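Local atomic coordinates of putative methylase (Clostridium difficile, PDB entry 3LDU), a protein that probably methylates guanine in ribosomal RNA and has GTP bound in its methyltransferase domain. Residues Ile218-Glu231 and Trp241-Asp253. Sequence-based numbering, arbitrary orientation.
Sequences INMAPGLNREFISE and WWDVRKDAFNKID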
loop_
_atom_site.group_PDB
_atom_site.type_symbol
_atom_site.label_atom_id
_atom_site.label_comp_id
_atom_site.label_asym_id
_atom_site.label_seq_id
_atom_site.Cartn_x
_atom_site.Cartn_y
_atom_site.Cartn_z
ATOM N N ILE A 218 -7.002 10.019 -12.846
ATOM C CA ILE A 218 -7.841 11.186 -12.569
ATOM C C ILE A 218 -7.425 11.898 -11.281
ATOM O O ILE A 218 -8.118 12.795 -10.815
ATOM C CB ILE A 218 -9.343 10.831 -12.518
ATOM C CG1 ILE A 218 -9.632 9.813 -11.412
ATOM C CG2 ILE A 218 -9.804 10.303 -13.874
ATOM C CD1 ILE A 218 -11.120 9.617 -11.152
ATOM N N ASN A 219 -6.285 11.495 -10.723
ATOM C CA ASN A 219 -5.765 12.077 -9.475
ATOM C C ASN A 219 -6.773 11.994 -8.326
ATOM O O ASN A 219 -6.966 12.950 -7.574
ATOM C CB ASN A 219 -5.327 13.534 -9.695
ATOM C CG ASN A 219 -4.359 14.024 -8.630
ATOM O OD1 ASN A 219 -3.529 13.267 -8.131
ATOM N ND2 ASN A 219 -4.458 15.301 -8.285
HETATM N N MSE A 220 -7.436 10.853 -8.212
HETATM C CA MSE A 220 -8.324 10.597 -7.085
HETATM C C MSE A 220 -7.517 10.014 -5.930
HETATM O O MSE A 220 -6.893 8.972 -6.067
HETATM C CB MSE A 220 -9.431 9.623 -7.478
HETATM C CG MSE A 220 -10.352 9.276 -6.316
HETATM SE SE MSE A 220 -11.700 7.976 -6.853
HETATM C CE MSE A 220 -12.684 9.122 -8.080
ATOM N N ALA A 221 -7.537 10.690 -4.786
ATOM C CA ALA A 221 -6.752 10.251 -3.643
ATOM C C ALA A 221 -7.251 8.898 -3.158
ATOM O O ALA A 221 -8.464 8.672 -3.102
ATOM C CB ALA A 221 -6.874 11.297 -2.499
ATOM N N PRO A 222 -6.324 7.994 -2.779
ATOM C CA PRO A 222 -6.734 6.657 -2.334
ATOM C C PRO A 222 -7.649 6.697 -1.121
ATOM O O PRO A 222 -8.546 5.857 -1.013
ATOM C CB PRO A 222 -5.405 5.965 -1.979
ATOM C CG PRO A 222 -4.389 7.070 -1.907
ATOM C CD PRO A 222 -4.860 8.122 -2.863
ATOM N N GLY A 223 -7.448 7.666 -0.233
ATOM C CA GLY A 223 -8.207 7.707 1.016
ATOM C C GLY A 223 -9.525 8.462 0.963
ATOM O O GLY A 223 -10.171 8.670 1.992
ATOM N N LEU A 224 -9.933 8.863 -0.239
ATOM C CA LEU A 224 -11.066 9.780 -0.405
ATOM C C LEU A 224 -12.383 9.208 0.097
ATOM O O LEU A 224 -13.222 9.939 0.630
ATOM C CB LEU A 224 -11.192 10.195 -1.874
ATOM C CG LEU A 224 -11.982 11.447 -2.255
ATOM C CD1 LEU A 224 -11.512 12.709 -1.506
ATOM C CD2 LEU A 224 -11.920 11.640 -3.768
ATOM N N ASN A 225 -12.570 7.904 -0.056
ATOM C CA ASN A 225 -13.838 7.292 0.321
ATOM C C ASN A 225 -13.746 6.355 1.517
ATOM O O ASN A 225 -14.532 5.415 1.632
ATOM C CB ASN A 225 -14.470 6.565 -0.872
ATOM C CG ASN A 225 -14.953 7.522 -1.946
ATOM O OD1 ASN A 225 -15.581 8.541 -1.649
ATOM N ND2 ASN A 225 -14.667 7.198 -3.202
ATOM N N ARG A 226 -12.790 6.607 2.410
ATOM C CA ARG A 226 -12.712 5.834 3.638
ATOM C C ARG A 226 -12.383 6.719 4.836
ATOM O O ARG A 226 -12.091 7.910 4.682
ATOM C CB ARG A 226 -11.696 4.700 3.525
ATOM C CG ARG A 226 -10.287 5.143 3.157
ATOM C CD ARG A 226 -9.288 4.087 3.596
ATOM N NE ARG A 226 -9.175 4.051 5.053
ATOM C CZ ARG A 226 -8.507 3.126 5.744
ATOM N NH1 ARG A 226 -7.900 2.132 5.116
ATOM N NH2 ARG A 226 -8.456 3.182 7.068
ATOM N N GLU A 227 -12.431 6.137 6.025
ATOM C CA GLU A 227 -12.096 6.907 7.217
ATOM C C GLU A 227 -10.842 6.384 7.924
ATOM O O GLU A 227 -10.358 5.285 7.641
ATOM C CB GLU A 227 -13.284 7.045 8.159
ATOM C CG GLU A 227 -13.855 5.768 8.703
ATOM C CD GLU A 227 -15.173 6.018 9.426
ATOM O OE1 GLU A 227 -15.165 6.175 10.670
ATOM O OE2 GLU A 227 -16.216 6.088 8.742
ATOM N N PHE A 228 -10.304 7.207 8.812
ATOM C CA PHE A 228 -9.047 6.898 9.476
ATOM C C PHE A 228 -9.215 7.099 10.961
ATOM O O PHE A 228 -9.925 8.014 11.395
ATOM C CB PHE A 228 -7.948 7.803 8.935
ATOM C CG PHE A 228 -7.769 7.670 7.460
ATOM C CD1 PHE A 228 -6.961 6.675 6.943
ATOM C CD2 PHE A 228 -8.441 8.513 6.589
ATOM C CE1 PHE A 228 -6.807 6.536 5.570
ATOM C CE2 PHE A 228 -8.285 8.382 5.226
ATOM C CZ PHE A 228 -7.471 7.386 4.718
ATOM N N ILE A 229 -8.581 6.237 11.751
ATOM C CA ILE A 229 -8.758 6.295 13.210
ATOM C C ILE A 229 -8.387 7.661 13.795
ATOM O O ILE A 229 -9.038 8.113 14.735
ATOM C CB ILE A 229 -7.969 5.161 13.912
ATOM C CG1 ILE A 229 -8.463 4.959 15.346
ATOM C CG2 ILE A 229 -6.464 5.449 13.886
ATOM C CD1 ILE A 229 -9.935 4.610 15.444
ATOM N N SER A 230 -7.373 8.333 13.244
ATOM C CA SER A 230 -6.910 9.620 13.801
ATOM C C SER A 230 -7.859 10.791 13.543
ATOM O O SER A 230 -7.674 11.889 14.099
ATOM C CB SER A 230 -5.520 9.981 13.266
ATOM O OG SER A 230 -5.509 9.963 11.840
ATOM N N GLU A 231 -8.867 10.574 12.704
ATOM C CA GLU A 231 -9.870 11.606 12.480
ATOM C C GLU A 231 -10.682 11.868 13.744
ATOM O O GLU A 231 -11.301 12.928 13.880
ATOM C CB GLU A 231 -10.799 11.242 11.322
ATOM C CG GLU A 231 -10.118 11.284 9.969
ATOM C CD GLU A 231 -11.092 11.030 8.848
ATOM O OE1 GLU A 231 -11.350 9.845 8.547
ATOM O OE2 GLU A 231 -11.607 12.015 8.276
ATOM N N TRP A 241 -7.845 17.796 8.958
ATOM C CA TRP A 241 -8.402 16.630 8.260
ATOM C C TRP A 241 -9.505 17.074 7.309
ATOM O O TRP A 241 -9.621 16.568 6.192
ATOM C CB TRP A 241 -8.943 15.583 9.244
ATOM C CG TRP A 241 -8.047 14.359 9.417
ATOM C CD1 TRP A 241 -7.392 13.966 10.559
ATOM C CD2 TRP A 241 -7.726 13.378 8.418
ATOM N NE1 TRP A 241 -6.688 12.800 10.324
ATOM C CE2 TRP A 241 -6.873 12.425 9.020
ATOM C CE3 TRP A 241 -8.071 13.218 7.073
ATOM C CZ2 TRP A 241 -6.370 11.331 8.325
ATOM C CZ3 TRP A 241 -7.566 12.125 6.381
ATOM C CH2 TRP A 241 -6.725 11.198 7.010
ATOM N N TRP A 242 -10.316 18.038 7.747
ATOM C CA TRP A 242 -11.414 18.497 6.912
ATOM C C TRP A 242 -10.930 19.178 5.627
ATOM O O TRP A 242 -11.399 18.857 4.533
ATOM C CB TRP A 242 -12.350 19.426 7.697
ATOM C CG TRP A 242 -13.753 19.281 7.232
ATOM C CD1 TRP A 242 -14.617 18.266 7.536
ATOM C CD2 TRP A 242 -14.455 20.158 6.349
ATOM N NE1 TRP A 242 -15.821 18.465 6.902
ATOM C CE2 TRP A 242 -15.749 19.620 6.168
ATOM C CE3 TRP A 242 -14.120 21.350 5.699
ATOM C CZ2 TRP A 242 -16.705 20.235 5.365
ATOM C CZ3 TRP A 242 -15.075 21.961 4.901
ATOM C CH2 TRP A 242 -16.352 21.403 4.742
ATOM N N ASP A 243 -9.987 20.104 5.767
ATOM C CA ASP A 243 -9.443 20.828 4.625
ATOM C C ASP A 243 -8.727 19.882 3.659
ATOM O O ASP A 243 -8.800 20.053 2.442
ATOM C CB ASP A 243 -8.491 21.926 5.091
ATOM C CG ASP A 243 -9.224 23.087 5.753
ATOM O OD1 ASP A 243 -10.464 23.129 5.654
ATOM O OD2 ASP A 243 -8.559 23.953 6.353
ATOM N N VAL A 244 -8.039 18.885 4.209
ATOM C CA VAL A 244 -7.341 17.898 3.382
ATOM C C VAL A 244 -8.305 17.056 2.546
ATOM O O VAL A 244 -8.055 16.808 1.367
ATOM C CB VAL A 244 -6.404 17.002 4.218
ATOM C CG1 VAL A 244 -5.950 15.784 3.401
ATOM C CG2 VAL A 244 -5.207 17.809 4.694
ATOM N N ARG A 245 -9.413 16.622 3.138
ATOM C CA ARG A 245 -10.432 15.903 2.358
ATOM C C ARG A 245 -11.079 16.758 1.277
ATOM O O ARG A 245 -11.286 16.296 0.154
ATOM C CB ARG A 245 -11.542 15.361 3.255
ATOM C CG ARG A 245 -11.184 14.094 3.959
ATOM C CD ARG A 245 -12.420 13.305 4.325
ATOM N NE ARG A 245 -12.045 12.210 5.206
ATOM C CZ ARG A 245 -11.836 10.962 4.808
ATOM N NH1 ARG A 245 -11.994 10.623 3.530
ATOM N NH2 ARG A 245 -11.483 10.050 5.699
ATOM N N LYS A 246 -11.449 17.987 1.629
ATOM C CA LYS A 246 -12.060 18.885 0.654
ATOM C C LYS A 246 -11.080 19.179 -0.487
ATOM O O LYS A 246 -11.469 19.236 -1.654
ATOM C CB LYS A 246 -12.503 20.192 1.313
ATOM C CG LYS A 246 -13.493 20.983 0.475
ATOM C CD LYS A 246 -14.846 20.281 0.392
ATOM C CE LYS A 246 -15.564 20.292 1.739
ATOM N NZ LYS A 246 -16.942 19.724 1.663
ATOM N N ASP A 247 -9.815 19.385 -0.130
ATOM C CA ASP A 247 -8.760 19.638 -1.098
ATOM C C ASP A 247 -8.658 18.450 -2.048
ATOM O O ASP A 247 -8.559 18.625 -3.263
ATOM C CB ASP A 247 -7.425 19.844 -0.375
ATOM C CG ASP A 247 -6.262 20.059 -1.330
ATOM O OD1 ASP A 247 -6.343 20.966 -2.182
ATOM O OD2 ASP A 247 -5.260 19.322 -1.212
ATOM N N ALA A 248 -8.693 17.240 -1.494
ATOM C CA ALA A 248 -8.584 16.043 -2.331
ATOM C C ALA A 248 -9.757 15.926 -3.291
ATOM O O ALA A 248 -9.578 15.576 -4.458
ATOM C CB ALA A 248 -8.441 14.781 -1.488
ATOM N N PHE A 249 -10.962 16.229 -2.813
ATOM C CA PHE A 249 -12.119 16.190 -3.698
ATOM C C PHE A 249 -11.951 17.156 -4.875
ATOM O O PHE A 249 -12.251 16.816 -6.027
ATOM C CB PHE A 249 -13.408 16.490 -2.931
ATOM C CG PHE A 249 -14.628 16.463 -3.790
ATOM C CD1 PHE A 249 -15.172 15.258 -4.200
ATOM C CD2 PHE A 249 -15.227 17.641 -4.203
ATOM C CE1 PHE A 249 -16.296 15.230 -5.004
ATOM C CE2 PHE A 249 -16.351 17.622 -5.008
ATOM C CZ PHE A 249 -16.887 16.417 -5.408
ATOM N N ASN A 250 -11.446 18.348 -4.576
ATOM C CA ASN A 250 -11.269 19.402 -5.570
ATOM C C ASN A 250 -10.150 19.104 -6.568
ATOM O O ASN A 250 -10.102 19.688 -7.654
ATOM C CB ASN A 250 -11.006 20.747 -4.881
ATOM C CG ASN A 250 -12.231 21.284 -4.146
ATOM O OD1 ASN A 250 -12.105 21.971 -3.133
ATOM N ND2 ASN A 250 -13.420 20.976 -4.659
ATOM N N LYS A 251 -9.252 18.196 -6.196
ATOM C CA LYS A 251 -8.109 17.864 -7.041
ATOM C C LYS A 251 -8.423 16.772 -8.058
ATOM O O LYS A 251 -7.612 16.501 -8.938
ATOM C CB LYS A 251 -6.902 17.459 -6.198
ATOM C CG LYS A 251 -6.297 18.593 -5.383
ATOM C CD LYS A 251 -4.905 18.950 -5.884
ATOM C CE LYS A 251 -4.068 19.628 -4.800
ATOM N NZ LYS A 251 -4.472 21.038 -4.525
ATOM N N ILE A 252 -9.588 16.143 -7.938
ATOM C CA ILE A 252 -9.999 15.143 -8.928
ATOM C C ILE A 252 -10.095 15.782 -10.304
ATOM O O ILE A 252 -10.735 16.822 -10.470
ATOM C CB ILE A 252 -11.359 14.511 -8.587
ATOM C CG1 ILE A 252 -11.245 13.658 -7.320
ATOM C CG2 ILE A 252 -11.845 13.656 -9.743
ATOM C CD1 ILE A 252 -12.529 12.935 -6.962
ATOM N N ASP A 253 -9.458 15.158 -11.292
ATOM C CA ASP A 253 -9.478 15.676 -12.652
ATOM C C ASP A 253 -10.781 15.273 -13.332
ATOM O O ASP A 253 -10.926 14.148 -13.811
ATOM C CB ASP A 253 -8.264 15.160 -13.427
ATOM C CG ASP A 253 -8.161 15.754 -14.819
ATOM O OD1 ASP A 253 -9.170 16.296 -15.320
ATOM O OD2 ASP A 253 -7.066 15.673 -15.415
HETATM O O HOH W 1 -8.343 13.384 -5.191
#
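E231 lays CG over one face of the W241 indole, 3.5 Å from the centroid of the five-membered ring and almost straight above it, a CH-pi contact. At the indole edge, near its plane, W241 NE1 gives a weak hydrogen bond to S230 OG, whose hydroxyl also bonds T160. The six-membered ring of W241 lies nearly parallel to the F228 ring (planes at 18°) but slid aside, so the two barely overlap.

The edge of the R245 guanidinium meets the E231 carboxylate in a bidentate, side-on salt bridge, R245 NE to E231 OE2 3.1 Å and R245 NH2 to E231 OE1 2.9 Å. Both oxygens lie near the guanidinium plane, but the carboxylate is turned 33° against it. E231 OE1 also takes the backbone N-H of F228 on its anti lone pair, which helps fix the carboxylate's rotation. The R245 chain, extended from CG to NE, carries its head to the loop, where R245 NH1 gives weak bonds to G223 O and R226 O.

Further along, L224 turns its end back to the helix. CG stands opposite the backbone N (chi1 -161°). L224 CD1 rests on A248 CB of the helix, and L224 CD2 presses on I252 CD1, just past the helix end, at a tight 3.5 Å. A water bridges N219 O, A221 N and A248 O. D253 N closes the far end with a nearly straight bond to I218 O, 2.8 Å.

N219, with positive phi, is the C-prime residue of a Schellman motif ending helix 208-217. From there the connecting loop runs back along helix 238-251 in the Rossmann-like methyltransferase domain, away from the GTP pocket.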